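Local coordinates for chloride intracellular channel Clic (Drosophila melanogaster, PDB 2YV7), which is a soluble, glutathione-transferase-like protein that might insert into membranes to form pH-dependent chloride channels and may influence sensitivity to ethanol, at residues Thr163-Gly168 against Cys173-Leu178. Residues are numbered along the deposited sequence; the frame is centred on the assembly and turned at random.
Sequences TRFLTG and CFDCEL
OD1 of D175 is gripped by two donors: the backbone N of L166, 3.0 Å away, and the hydroxyl of Y207 on helix 202-212. The L166 N-H points to the oxygen at 158° and meets its syn lone pair. The second oxygen is also held twice, for OD2 accepts from the backbone N of C172, just ahead of the helix, and from a water at 2.8 Å. That water in turn accepts from T167 N, so D175 holds two successive loop amides, one directly and one through the water. With CG anti to its carbonyl carbon (chi1 -62°), the carboxylate stays beside its own backbone N, where OD2 can reach back to C172 N while OD1 faces L166 N. A short, charged aspartate suits this first helical turn, whose dipole would probably stabilise the negative charge. An asparagine here would probably leave one of these donors facing an NH2 group, weakening the hold on the loop or the helix start.

L166 covers the bond with hydrocarbon. Its side chain and that of D175 run antiparallel past one another, CG lying 3.3 Å from OD1. The L178 side chain lies roughly perpendicular to it, and the fork of leucine suits the spot: CD1 touches both F174 CB and L178 CD2 (3.8 Å from the latter), while CD2 also meets L178 CD2. Nearer the surface, T167 CG2 meets the edge of the F174 ring at CD2. The loop is tightened by T163 OG1 donating to F165 O (2.8 Å) and by F165 N bonding to G168 O.

With C172 as N-cap and D175 as N3, D175 supplies the side-chain-to-backbone half of a capping box, consistent with the N-capping box of the glutathione transferase fold, which opens the corresponding core helix of the C-terminal domain.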
loop_
_atom_site.group_PDB
_atom_site.type_symbol
_atom_site.label_atom_id
_atom_site.label_comp_id
_atom_site.label_asym_id
_atom_site.label_seq_id
_atom_site.Cartn_x
_atom_site.Cartn_y
_atom_site.Cartn_z
ATOM N N THR A 163 13.771 7.081 13.588
ATOM C CA THR A 163 12.628 6.389 14.162
ATOM C C THR A 163 12.350 5.211 13.229
ATOM O O THR A 163 12.878 5.176 12.104
ATOM C CB THR A 163 11.440 7.312 14.272
ATOM O OG1 THR A 163 11.172 7.933 12.988
ATOM C CG2 THR A 163 11.729 8.411 15.308
ATOM N N ARG A 164 11.585 4.237 13.714
ATOM C CA ARG A 164 11.362 3.009 12.974
ATOM C C ARG A 164 10.519 3.387 11.760
ATOM O O ARG A 164 10.796 2.892 10.690
ATOM C CB ARG A 164 10.623 1.927 13.765
ATOM C CG ARG A 164 10.486 0.610 13.020
ATOM C CD ARG A 164 9.834 -0.441 13.835
ATOM N NE ARG A 164 10.857 -1.120 14.589
ATOM C CZ ARG A 164 11.108 -2.419 14.524
ATOM N NH1 ARG A 164 10.388 -3.228 13.746
ATOM N NH2 ARG A 164 12.078 -2.907 15.282
ATOM N N PHE A 165 9.545 4.269 11.955
ATOM C CA PHE A 165 8.642 4.625 10.831
ATOM C C PHE A 165 8.679 6.119 10.494
ATOM O O PHE A 165 9.492 6.858 11.040
ATOM C CB PHE A 165 7.237 4.140 11.205
ATOM C CG PHE A 165 7.172 2.663 11.444
ATOM C CD1 PHE A 165 7.366 1.757 10.403
ATOM C CD2 PHE A 165 6.920 2.171 12.748
ATOM C CE1 PHE A 165 7.282 0.378 10.622
ATOM C CE2 PHE A 165 6.816 0.780 12.964
ATOM C CZ PHE A 165 7.003 -0.095 11.908
ATOM N N LEU A 166 7.838 6.587 9.573
ATOM C CA LEU A 166 8.036 7.951 9.078
ATOM C C LEU A 166 7.869 9.039 10.173
ATOM O O LEU A 166 8.492 10.081 10.099
ATOM C CB LEU A 166 7.051 8.313 7.970
ATOM C CG LEU A 166 7.358 7.688 6.623
ATOM C CD1 LEU A 166 6.140 7.675 5.723
ATOM C CD2 LEU A 166 8.516 8.490 5.921
ATOM N N THR A 167 6.952 8.859 11.101
ATOM C CA THR A 167 6.670 9.942 12.051
ATOM C C THR A 167 7.008 9.542 13.489
ATOM O O THR A 167 6.708 10.299 14.420
ATOM C CB THR A 167 5.189 10.378 12.030
ATOM O OG1 THR A 167 4.429 9.268 12.497
ATOM C CG2 THR A 167 4.710 10.751 10.593
ATOM N N GLY A 168 7.624 8.380 13.663
ATOM C CA GLY A 168 7.965 7.831 15.000
ATOM C C GLY A 168 8.113 6.326 15.022
ATOM O O GLY A 168 8.302 5.712 13.964
ATOM N N CYS A 173 -0.712 6.657 9.046
ATOM C CA CYS A 173 -1.342 6.732 7.724
ATOM C C CYS A 173 -0.322 6.854 6.571
ATOM O O CYS A 173 -0.541 6.337 5.451
ATOM C CB CYS A 173 -2.382 7.867 7.639
ATOM S SG CYS A 173 -1.711 9.483 8.066
ATOM N N PHE A 174 0.737 7.631 6.814
ATOM C CA PHE A 174 1.696 7.940 5.742
ATOM C C PHE A 174 2.517 6.710 5.421
ATOM O O PHE A 174 2.912 6.523 4.270
ATOM C CB PHE A 174 2.633 9.088 6.155
ATOM C CG PHE A 174 1.886 10.409 6.440
ATOM C CD1 PHE A 174 1.173 11.027 5.426
ATOM C CD2 PHE A 174 1.951 11.009 7.684
ATOM C CE1 PHE A 174 0.462 12.272 5.670
ATOM C CE2 PHE A 174 1.247 12.201 7.929
ATOM C CZ PHE A 174 0.543 12.828 6.918
ATOM N N ASP A 175 2.782 5.877 6.427
ATOM C CA ASP A 175 3.471 4.599 6.201
ATOM C C ASP A 175 2.632 3.673 5.303
ATOM O O ASP A 175 3.141 3.036 4.356
ATOM C CB ASP A 175 3.797 3.952 7.527
ATOM C CG ASP A 175 4.725 4.803 8.326
ATOM O OD1 ASP A 175 5.885 5.046 7.826
ATOM O OD2 ASP A 175 4.245 5.283 9.361
ATOM N N CYS A 176 1.325 3.613 5.570
ATOM C CA CYS A 176 0.457 2.764 4.767
ATOM C C CYS A 176 0.313 3.289 3.332
ATOM O O CYS A 176 -0.014 2.531 2.382
ATOM C CB CYS A 176 -0.936 2.654 5.461
ATOM S SG CYS A 176 -0.776 2.039 7.136
ATOM N N GLU A 177 0.594 4.591 3.095
ATOM C CA GLU A 177 0.641 5.099 1.716
ATOM C C GLU A 177 2.052 4.779 1.101
ATOM O O GLU A 177 2.134 4.457 -0.083
ATOM C CB GLU A 177 0.484 6.632 1.699
ATOM C CG GLU A 177 0.344 7.231 0.302
ATOM C CD GLU A 177 0.147 8.746 0.319
ATOM O OE1 GLU A 177 -0.637 9.273 1.188
ATOM O OE2 GLU A 177 0.767 9.396 -0.544
ATOM N N LEU A 178 3.142 4.954 1.890
ATOM C CA LEU A 178 4.493 4.827 1.342
ATOM C C LEU A 178 4.857 3.377 1.022
ATOM O O LEU A 178 5.427 3.080 -0.029
ATOM C CB LEU A 178 5.508 5.432 2.301
ATOM C CG LEU A 178 6.968 5.357 1.694
ATOM C CD1 LEU A 178 7.151 6.082 0.349
ATOM C CD2 LEU A 178 7.926 5.942 2.831
HETATM O O HOH W 1 5.060 6.646 11.610
#